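Local structure of linoleate 11-lipoxygenase (Gaeumannomyces graminis, 5FX8) at residues 169-174 / 392-397; 159-163 / 600-604; 46-50 / 559-564; 307-312 / 433-437. The protein oxidises linoleic and alpha-linolenic acids with molecular oxygen, using a catalytic manganese ion, to give 11S- and 13R-hydroperoxy fatty acids. One frame throughout, in Å; residues are numbered along the deposited sequence.

Interaction 1: residues 169-174 / 392-397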
# COMPACT_ATOMS: atom_id res chain seq x y z
N LEU A 169 -1.58 -19.75 4.61
CA LEU A 169 -0.15 -19.76 4.86
C LEU A 169 0.58 -18.75 3.96
O LEU A 169 1.80 -18.79 3.85
CB LEU A 169 0.43 -21.16 4.68
CG LEU A 169 -0.10 -22.24 5.64
CD1 LEU A 169 0.22 -23.64 5.18
CD2 LEU A 169 0.42 -22.09 7.05
N SER A 170 -0.15 -17.83 3.33
CA SER A 170 0.49 -16.87 2.45
C SER A 170 -0.23 -15.52 2.45
O SER A 170 0.21 -14.59 3.10
CB SER A 170 0.58 -17.43 1.04
OG SER A 170 -0.68 -17.83 0.59
N SER A 171 -1.35 -15.43 1.72
CA SER A 171 -2.10 -14.17 1.61
C SER A 171 -2.46 -13.59 2.97
O SER A 171 -2.34 -12.39 3.18
CB SER A 171 -3.36 -14.41 0.83
OG SER A 171 -3.00 -14.97 -0.38
N ASN A 172 -3.03 -14.40 3.85
CA ASN A 172 -3.37 -13.97 5.21
C ASN A 172 -2.90 -15.06 6.14
O ASN A 172 -3.64 -15.99 6.45
CB ASN A 172 -4.87 -13.74 5.41
CG ASN A 172 -5.20 -13.46 6.88
OD1 ASN A 172 -4.30 -13.29 7.72
ND2 ASN A 172 -6.49 -13.38 7.20
N PRO A 173 -1.67 -14.96 6.62
CA PRO A 173 -1.08 -16.01 7.46
C PRO A 173 -1.19 -15.76 8.95
O PRO A 173 -0.58 -16.48 9.73
CB PRO A 173 0.38 -15.96 7.02
CG PRO A 173 0.59 -14.50 6.79
CD PRO A 173 -0.66 -14.02 6.12
N TYR A 174 -1.92 -14.75 9.35
CA TYR A 174 -1.92 -14.30 10.71
C TYR A 174 -3.08 -14.84 11.53
O TYR A 174 -3.22 -14.45 12.68
CB TYR A 174 -1.93 -12.78 10.72
CG TYR A 174 -0.61 -12.21 10.35
CD1 TYR A 174 0.48 -12.36 11.18
CD2 TYR A 174 -0.45 -11.51 9.18
CE1 TYR A 174 1.64 -11.85 10.87
CE2 TYR A 174 0.74 -10.98 8.86
CZ TYR A 174 1.77 -11.16 9.73
OH TYR A 174 2.98 -10.65 9.45
N LEU A 392 4.77 -28.49 8.65
CA LEU A 392 4.15 -28.03 7.42
C LEU A 392 5.16 -28.09 6.28
O LEU A 392 6.20 -27.44 6.36
CB LEU A 392 3.65 -26.60 7.58
CG LEU A 392 2.54 -26.39 8.58
CD1 LEU A 392 2.30 -24.92 8.80
CD2 LEU A 392 1.33 -27.05 8.02
N PRO A 393 4.88 -28.82 5.21
CA PRO A 393 5.85 -28.86 4.11
C PRO A 393 6.05 -27.53 3.38
O PRO A 393 7.11 -27.32 2.79
CB PRO A 393 5.29 -29.95 3.18
CG PRO A 393 3.92 -30.21 3.63
CD PRO A 393 3.85 -29.86 5.07
N HIS A 394 5.10 -26.61 3.42
CA HIS A 394 5.19 -25.37 2.65
C HIS A 394 4.51 -24.26 3.42
O HIS A 394 3.32 -24.35 3.72
CB HIS A 394 4.55 -25.52 1.29
CG HIS A 394 5.23 -26.51 0.41
ND1 HIS A 394 6.44 -26.25 -0.19
CD2 HIS A 394 4.87 -27.75 0.03
CE1 HIS A 394 6.80 -27.30 -0.91
NE2 HIS A 394 5.87 -28.23 -0.78
N PHE A 395 5.26 -23.21 3.73
CA PHE A 395 4.76 -22.04 4.44
C PHE A 395 5.36 -20.83 3.74
O PHE A 395 6.36 -20.26 4.18
CB PHE A 395 5.13 -22.11 5.92
CG PHE A 395 4.38 -21.16 6.80
CD1 PHE A 395 3.62 -20.13 6.28
CD2 PHE A 395 4.46 -21.28 8.17
CE1 PHE A 395 2.98 -19.27 7.08
CE2 PHE A 395 3.79 -20.42 8.99
CZ PHE A 395 3.06 -19.41 8.45
N PRO A 396 4.80 -20.44 2.59
CA PRO A 396 5.46 -19.42 1.77
C PRO A 396 5.62 -18.09 2.47
O PRO A 396 6.64 -17.43 2.28
CB PRO A 396 4.54 -19.33 0.55
CG PRO A 396 3.92 -20.60 0.48
CD PRO A 396 3.69 -21.06 1.87
N PHE A 397 4.65 -17.68 3.28
CA PHE A 397 4.84 -16.46 4.04
C PHE A 397 6.05 -16.56 4.96
O PHE A 397 6.84 -15.64 5.03
CB PHE A 397 3.59 -16.12 4.83
CG PHE A 397 3.82 -15.15 5.91
CD1 PHE A 397 3.84 -13.80 5.65
CD2 PHE A 397 4.03 -15.57 7.19
CE1 PHE A 397 4.05 -12.91 6.64
CE2 PHE A 397 4.24 -14.68 8.18
CZ PHE A 397 4.25 -13.36 7.91

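Interaction 2: residues 159-163 / 600-604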
# COMPACT_ATOMS: atom_id res chain seq x y z
N THR A 159 -11.09 -22.57 -8.22
CA THR A 159 -11.90 -23.56 -7.51
C THR A 159 -11.06 -24.57 -6.77
O THR A 159 -11.61 -25.44 -6.10
CB THR A 159 -12.81 -24.30 -8.48
OG1 THR A 159 -12.00 -24.87 -9.51
CG2 THR A 159 -13.83 -23.37 -9.06
N SER A 160 -9.74 -24.46 -6.89
CA SER A 160 -8.84 -25.44 -6.31
C SER A 160 -8.89 -25.37 -4.79
O SER A 160 -8.81 -24.29 -4.21
CB SER A 160 -7.42 -25.18 -6.80
OG SER A 160 -6.51 -25.73 -5.90
N ASP A 161 -9.02 -26.54 -4.16
CA ASP A 161 -9.05 -26.59 -2.71
C ASP A 161 -7.68 -26.32 -2.14
O ASP A 161 -7.56 -25.73 -1.07
CB ASP A 161 -9.57 -27.94 -2.23
CG ASP A 161 -11.08 -28.09 -2.35
OD1 ASP A 161 -11.81 -27.11 -2.11
OD2 ASP A 161 -11.57 -29.19 -2.66
N LEU A 162 -6.63 -26.76 -2.84
CA LEU A 162 -5.28 -26.50 -2.37
C LEU A 162 -4.99 -25.01 -2.37
O LEU A 162 -4.30 -24.51 -1.47
CB LEU A 162 -4.26 -27.25 -3.22
CG LEU A 162 -2.79 -26.98 -2.86
CD1 LEU A 162 -2.43 -27.62 -1.58
CD2 LEU A 162 -1.86 -27.44 -3.92
N LEU A 163 -5.50 -24.29 -3.35
CA LEU A 163 -5.35 -22.85 -3.33
C LEU A 163 -6.13 -22.23 -2.19
O LEU A 163 -5.72 -21.21 -1.64
CB LEU A 163 -5.79 -22.27 -4.67
CG LEU A 163 -5.85 -20.76 -4.91
CD1 LEU A 163 -5.67 -20.51 -6.36
CD2 LEU A 163 -7.17 -20.17 -4.48
N MET A 600 1.75 -24.11 -4.29
CA MET A 600 0.47 -23.44 -4.36
C MET A 600 0.05 -23.26 -5.80
O MET A 600 0.89 -23.04 -6.67
CB MET A 600 0.54 -22.04 -3.75
CG MET A 600 0.70 -21.95 -2.30
SD MET A 600 0.61 -20.23 -1.76
CE MET A 600 0.63 -20.60 -0.06
N PRO A 601 -1.23 -23.24 -6.06
CA PRO A 601 -1.71 -23.05 -7.43
C PRO A 601 -1.77 -21.60 -7.87
O PRO A 601 -2.45 -21.29 -8.85
CB PRO A 601 -3.11 -23.67 -7.40
CG PRO A 601 -3.12 -24.52 -6.20
CD PRO A 601 -2.27 -23.84 -5.21
N PHE A 602 -1.09 -20.70 -7.16
CA PHE A 602 -0.97 -19.32 -7.58
C PHE A 602 0.40 -18.79 -7.18
O PHE A 602 1.05 -19.30 -6.28
CB PHE A 602 -2.08 -18.41 -7.01
CG PHE A 602 -2.04 -18.22 -5.52
CD1 PHE A 602 -2.56 -19.18 -4.66
CD2 PHE A 602 -1.53 -17.05 -4.99
CE1 PHE A 602 -2.54 -18.99 -3.30
CE2 PHE A 602 -1.51 -16.87 -3.65
CZ PHE A 602 -2.02 -17.84 -2.78
N VAL A 603 0.81 -17.74 -7.88
CA VAL A 603 2.08 -17.08 -7.63
C VAL A 603 1.85 -15.93 -6.67
O VAL A 603 1.06 -15.03 -6.94
CB VAL A 603 2.70 -16.56 -8.93
CG1 VAL A 603 3.93 -15.83 -8.61
CG2 VAL A 603 2.99 -17.70 -9.85
N TRP A 604 2.56 -15.96 -5.55
CA TRP A 604 2.39 -15.01 -4.46
C TRP A 604 3.67 -14.20 -4.34
O TRP A 604 4.76 -14.77 -4.31
CB TRP A 604 2.05 -15.76 -3.18
CG TRP A 604 1.83 -14.90 -2.00
CD1 TRP A 604 0.73 -14.14 -1.74
CD2 TRP A 604 2.72 -14.70 -0.90
NE1 TRP A 604 0.89 -13.48 -0.56
CE2 TRP A 604 2.10 -13.80 -0.03
CE3 TRP A 604 3.99 -15.19 -0.59
CZ2 TRP A 604 2.71 -13.38 1.16
CZ3 TRP A 604 4.59 -14.77 0.59
CH2 TRP A 604 3.95 -13.88 1.44

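Interaction 3: residues 46-50 / 559-564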
# COMPACT_ATOMS: atom_id res chain seq x y z
N GLN A 46 26.68 14.18 12.39
CA GLN A 46 25.45 14.95 12.45
C GLN A 46 24.45 14.26 13.33
O GLN A 46 23.86 14.89 14.16
CB GLN A 46 24.86 15.19 11.06
CG GLN A 46 23.85 16.32 11.02
CD GLN A 46 23.83 16.94 9.67
OE1 GLN A 46 24.39 16.39 8.73
NE2 GLN A 46 23.24 18.12 9.56
N TYR A 47 24.27 12.95 13.16
CA TYR A 47 23.57 12.14 14.16
C TYR A 47 24.59 11.55 15.13
O TYR A 47 25.55 10.91 14.70
CB TYR A 47 22.78 11.00 13.50
CG TYR A 47 21.58 11.43 12.72
CD1 TYR A 47 20.36 11.63 13.34
CD2 TYR A 47 21.65 11.61 11.36
CE1 TYR A 47 19.26 12.00 12.63
CE2 TYR A 47 20.57 11.99 10.65
CZ TYR A 47 19.37 12.18 11.29
OH TYR A 47 18.27 12.55 10.55
N THR A 48 24.39 11.76 16.42
CA THR A 48 25.30 11.21 17.42
C THR A 48 24.53 10.73 18.63
O THR A 48 23.38 11.09 18.86
CB THR A 48 26.33 12.24 17.89
OG1 THR A 48 25.63 13.34 18.48
CG2 THR A 48 27.20 12.75 16.77
N LEU A 49 25.20 9.93 19.44
CA LEU A 49 24.70 9.52 20.74
C LEU A 49 24.84 10.66 21.75
O LEU A 49 25.64 11.57 21.55
CB LEU A 49 25.47 8.30 21.23
CG LEU A 49 25.17 7.01 20.49
CD1 LEU A 49 26.00 5.90 21.10
CD2 LEU A 49 23.70 6.69 20.56
N PRO A 50 24.05 10.65 22.82
CA PRO A 50 24.20 11.69 23.84
C PRO A 50 25.38 11.46 24.76
O PRO A 50 25.81 12.41 25.41
CB PRO A 50 22.89 11.59 24.62
CG PRO A 50 22.48 10.19 24.46
CD PRO A 50 22.86 9.82 23.07
N ASP A 559 19.81 12.15 3.76
CA ASP A 559 20.16 12.74 5.05
C ASP A 559 20.65 11.70 6.05
O ASP A 559 21.46 12.02 6.92
CB ASP A 559 18.96 13.49 5.61
CG ASP A 559 18.47 14.56 4.66
OD1 ASP A 559 19.30 15.14 3.90
OD2 ASP A 559 17.25 14.83 4.65
N LEU A 560 20.16 10.47 5.94
CA LEU A 560 20.64 9.43 6.84
C LEU A 560 22.02 8.95 6.43
O LEU A 560 22.89 8.73 7.28
CB LEU A 560 19.63 8.28 6.88
CG LEU A 560 18.24 8.49 7.47
CD1 LEU A 560 17.51 7.19 7.38
CD2 LEU A 560 18.36 8.86 8.88
N LEU A 561 22.27 8.83 5.13
CA LEU A 561 23.61 8.53 4.65
C LEU A 561 24.62 9.65 4.95
O LEU A 561 25.81 9.38 5.13
CB LEU A 561 23.56 8.25 3.16
CG LEU A 561 22.90 6.98 2.71
CD1 LEU A 561 22.83 7.02 1.24
CD2 LEU A 561 23.75 5.84 3.17
N ALA A 562 24.17 10.90 4.98
CA ALA A 562 25.08 12.00 5.24
C ALA A 562 25.34 12.22 6.73
O ALA A 562 26.36 12.81 7.08
CB ALA A 562 24.55 13.27 4.62
N GLY A 563 24.46 11.77 7.60
CA GLY A 563 24.62 12.14 8.98
C GLY A 563 24.91 11.01 9.92
O GLY A 563 25.03 11.25 11.12
N ASN A 564 25.07 9.78 9.43
CA ASN A 564 25.18 8.62 10.30
C ASN A 564 26.56 7.97 10.39
O ASN A 564 26.84 7.32 11.40
CB ASN A 564 24.18 7.55 9.89
CG ASN A 564 22.90 7.62 10.71
OD1 ASN A 564 22.92 7.54 11.93
ND2 ASN A 564 21.78 7.81 10.03

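Interaction 4: residues 307-312 / 433-437. With NAG (2-acetamido-2-deoxy-beta-D-glucopyranose), chain E.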
# COMPACT_ATOMS: atom_id res chain seq x y z
N THR A 307 11.50 11.16 23.72
CA THR A 307 12.61 10.80 24.60
C THR A 307 13.97 10.84 23.91
O THR A 307 14.96 11.25 24.52
CB THR A 307 12.42 9.39 25.18
OG1 THR A 307 12.09 8.47 24.14
CG2 THR A 307 11.39 9.36 26.29
N LEU A 308 14.06 10.37 22.67
CA LEU A 308 15.28 10.47 21.90
C LEU A 308 15.41 11.85 21.29
O LEU A 308 14.42 12.45 20.85
CB LEU A 308 15.33 9.44 20.78
CG LEU A 308 14.96 8.02 21.10
CD1 LEU A 308 14.98 7.21 19.85
CD2 LEU A 308 15.94 7.51 22.07
N SER A 309 16.64 12.34 21.23
CA SER A 309 16.89 13.60 20.58
C SER A 309 16.60 13.48 19.10
O SER A 309 16.71 12.41 18.51
CB SER A 309 18.35 14.01 20.79
OG SER A 309 18.68 15.20 20.10
N ASP A 310 16.24 14.59 18.48
CA ASP A 310 16.16 14.56 17.04
C ASP A 310 17.51 14.19 16.41
O ASP A 310 17.53 13.66 15.29
CB ASP A 310 15.63 15.89 16.55
CG ASP A 310 14.13 16.07 16.81
OD1 ASP A 310 13.35 15.09 16.97
OD2 ASP A 310 13.71 17.24 16.82
N ARG A 311 18.63 14.41 17.09
CA ARG A 311 19.94 14.08 16.53
C ARG A 311 20.40 12.68 16.89
O ARG A 311 21.48 12.28 16.47
CB ARG A 311 20.99 15.10 16.97
CG ARG A 311 20.63 16.51 16.58
CD ARG A 311 21.73 17.52 16.89
NE ARG A 311 21.87 17.88 18.30
CZ ARG A 311 22.95 17.63 19.04
NH1 ARG A 311 23.99 17.00 18.51
NH2 ARG A 311 22.99 18.01 20.30
N HIS A 312 19.61 11.93 17.60
CA HIS A 312 19.92 10.54 17.90
C HIS A 312 19.79 9.67 16.65
O HIS A 312 18.77 9.74 15.96
CB HIS A 312 18.99 10.05 18.97
CG HIS A 312 19.47 8.82 19.65
ND1 HIS A 312 19.64 7.63 19.00
CD2 HIS A 312 19.80 8.60 20.94
CE1 HIS A 312 20.06 6.72 19.85
NE2 HIS A 312 20.16 7.29 21.04
N ASP A 433 23.39 5.29 27.36
CA ASP A 433 22.57 6.11 26.46
C ASP A 433 21.25 6.37 27.17
O ASP A 433 20.29 5.62 27.04
CB ASP A 433 22.37 5.39 25.12
CG ASP A 433 21.54 6.18 24.12
OD1 ASP A 433 20.86 7.13 24.51
OD2 ASP A 433 21.53 5.83 22.92
N TYR A 434 21.20 7.45 27.96
CA TYR A 434 20.02 7.73 28.76
C TYR A 434 18.81 8.03 27.89
O TYR A 434 17.68 7.79 28.31
CB TYR A 434 20.30 8.86 29.75
CG TYR A 434 20.75 10.15 29.12
CD1 TYR A 434 19.83 11.05 28.63
CD2 TYR A 434 22.09 10.46 29.00
CE1 TYR A 434 20.24 12.19 28.06
CE2 TYR A 434 22.49 11.59 28.44
CZ TYR A 434 21.57 12.46 27.97
OH TYR A 434 22.02 13.61 27.39
N GLU A 435 19.03 8.50 26.66
CA GLU A 435 17.90 8.69 25.75
C GLU A 435 17.26 7.36 25.38
O GLU A 435 16.04 7.22 25.43
CB GLU A 435 18.34 9.47 24.52
CG GLU A 435 18.70 10.91 24.83
CD GLU A 435 19.21 11.69 23.66
OE1 GLU A 435 19.31 11.17 22.55
OE2 GLU A 435 19.54 12.87 23.85
N LEU A 436 18.06 6.35 25.00
CA LEU A 436 17.51 5.04 24.69
C LEU A 436 16.79 4.44 25.89
O LEU A 436 15.68 3.90 25.76
CB LEU A 436 18.61 4.10 24.23
CG LEU A 436 18.12 2.70 23.86
CD1 LEU A 436 17.46 2.77 22.53
CD2 LEU A 436 19.31 1.84 23.79
N GLN A 437 17.41 4.51 27.06
CA GLN A 437 16.80 3.97 28.27
C GLN A 437 15.53 4.72 28.62
O GLN A 437 14.57 4.13 29.12
CB GLN A 437 17.79 4.02 29.43
CG GLN A 437 19.07 3.20 29.25
CD GLN A 437 18.90 1.74 28.77
OE1 GLN A 437 18.00 1.01 29.18
NE2 GLN A 437 19.81 1.30 27.93
C1 NAG E . 20.64 15.20 30.40
C2 NAG E . 21.64 15.58 31.50
C3 NAG E . 22.13 14.34 32.25
C4 NAG E . 20.95 13.50 32.71
C5 NAG E . 20.06 13.19 31.52
C6 NAG E . 18.83 12.41 31.88
C7 NAG E . 23.06 17.57 31.19
C8 NAG E . 24.31 18.10 30.53
N2 NAG E . 22.78 16.29 30.94
O3 NAG E . 22.97 14.71 33.34
O4 NAG E . 21.40 12.26 33.26
O5 NAG E . 19.61 14.42 30.95
O6 NAG E . 18.03 13.15 32.78
O7 NAG E . 22.36 18.27 31.89

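Interaction 1: residues 169-174 / 392-397
The start of helix 396-420 in the lipoxygenase domain presents two phenylalanines, F395 and F397, to the loop 169-174, which lays a leucine and a proline on their rings. L169 CD2 sits almost centrally over one face of F395, 3.8 Å from the ring centroid, and the same methyl also touches L392 CD1 (3.8 Å). P173 CG does the same to F397, 3.5 Å from that centroid and 14° off the ring normal, as a CH-pi contact. Proline suits this place because its compact ring offers polarised C-H groups and needs no polar partner. CG of F397 stands anti to its backbone N (chi1 163°), which brings the ring under P173, while F397 CZ meets Y174 OH obliquely at 3.4 Å.

One backbone bond fastens the two segments: F397 N gives its hydrogen to L169 O (3.1 Å, 162°). An amide in the first turn of a helix has no earlier helical carbonyl to bind, and L169 supplies the missing acceptor. The same oxygen lies in plane at the edge of the F395 ring. P396, with no N-H to satisfy, fits the first position after the N-cap residue F395.

Helix 374-380 covers F395 and F397 through L378 and L374. P173 and Y174 lean on helix 460-481, which carries the manganese ligand H478; the Y174 side chain is about 8 Å from that of H478.

Interaction 2: residues 159-163 / 600-604
P601 of the C-terminal loop fits against the first turn of helix 161-166, touching S160, L162 and L163 at once. This is an N-cap site: S160 precedes the helix, and the rigid pyrrolidine ring packs beside the capping hydroxyl. P601 CG is 3.6 Å from S160 OG and 3.8 Å from L163 CB, and its CD lies 3.8 Å from L162 CD2. A proline serves well here, since a compact, rigid aliphatic ring can touch helix backbone and leucine branches together without bringing a donor that would compete for the cap. Next along the loop, F602 takes up the other end of L163: its CD1 meets L163 CG at 3.7 Å, with L163 CD1 close to the same ring atom. The two side chains cross at about a right angle.

Behind these contacts stands the cap itself. S160 OG, set anti to its own backbone N (chi1 157°), accepts from L163 N at 3.1 Å and 165°, supplying a partner for an amide that the helix cannot serve. The serine thus fixes the very residue that P601 and F602 pack upon.

Farther out, D161 turns away from the loop and forms a salt bridge with K275 and a hydrogen bond with W271, both on helix 268-305. F602 also packs on S151, M154 and S170, and V603 is bonded through its backbone to K152. P601 adjoins a glycan as well: N157, the glycosylated asparagine, donates from ND2 to the carbonyl oxygen of P601.

Interaction 3: residues 46-50 / 559-564
The Y47 ring turns its edge, not a face, to the last turn of helix 558-563. D559 O and G563 O lie at that edge, near the ring plane, with D559 O 3.8 Å from Y47 CE2 and G563 O 3.4 Å from Y47 CD2. The slightly positive C-H rim of an aromatic ring suits a place beside carbonyl oxygens. The side-chain amide of N564 lies nearly parallel to the ring, the planes 8° apart, but approaches it obliquely, with OD1 3.8 Å from Y47 CB. L560 CD2 comes up near the phenol end.

The site is a helix C-terminus, where the last carbonyls run short of amides from a following turn. Y47 N serves G563 O at 2.8 Å and 161°. CG of Y47 lies beside that N and anti to the carbonyl carbon (chi1 -70°), which keeps the ring on the side of the bonded N-H. N564 ND2 folds back to add a donor to L560 O at 3.1 Å, an oxygen that G563 N reaches only weakly. Asparagine is short enough to make that return reach, though the bond is bent, its angle being 145°. Having no side chain, G563 lets the incoming segment lie directly on the main chain: Q46 CB touches G563 CA at 3.7 Å.

Beyond the two segments, P313 at the start of helix 313-321 packs against both Y47 and N564, and L560 rests on Y568 of helix 566-587.

Interaction 4: residues 307-312 / 433-437
D433 OD2 is gripped by two donors, H312 NE2 at 2.7 Å and the hydroxyl of Y420 on helix 396-420. The histidine N-H points along its ring plane to the syn lone pair of the carboxylate oxygen, and the two flat groups are nearly coplanar, 23° apart. CG of D433 is anti to the backbone N (chi1 -180°), as is that of H312 (-162°); the two side chains meet from opposite directions.

E435 runs alongside. Its extended chain brings OE1 to the edge of the H312 ring, 3.1 Å from CD2, and within a weak hydrogen bond of S309 N (3.2 Å). R59 adds a salt bridge to OE2, which would probably keep this buried acid ionised. L308 CD2 rests on the backbone at E435 O, 3.4 Å away.

Two helix N-caps are thereby linked. D433 caps helix 434-444, its OD1 accepting from L436 N at 2.9 Å from well above the carboxylate plane, while H312 caps helix 313-321 through a hydrogen bond between its ND1 and V314 N. A histidine can do both, one ring nitrogen facing each helix. The loop approaching it is a type I turn from S309 to H312, in which S309 OG accepts from R311 N to make an ST turn (3.1 Å).

On the outer side of helix 434-444, an N-acetylglucosamine of the glycan carried by N60 packs over one face of Y434, its C5 3.6 Å from Y434 CD1.

Overall arrangement
The first modelled residues, 46-50, close the longest loop by meeting 559-564 near the other end of the chain (interaction 3). Next, 159-163 pairs with 600-604 (interaction 2), crossing interaction 3. Interaction 1, 169-174 with 392-397, and interaction 4, 307-312 with 433-437, cross one another, and both nest inside interactions 2 and 3. In space they form two pairs. Interactions 1 and 2, centres 12 Å apart, touch through S170 and M600, joining helices 161-166 and 396-420 to the C-terminal loop. Interactions 3 and 4, centres 13 Å apart, meet through T48 and R311, tying the N-terminal segment to helices 313-321, 434-444 and 558-563.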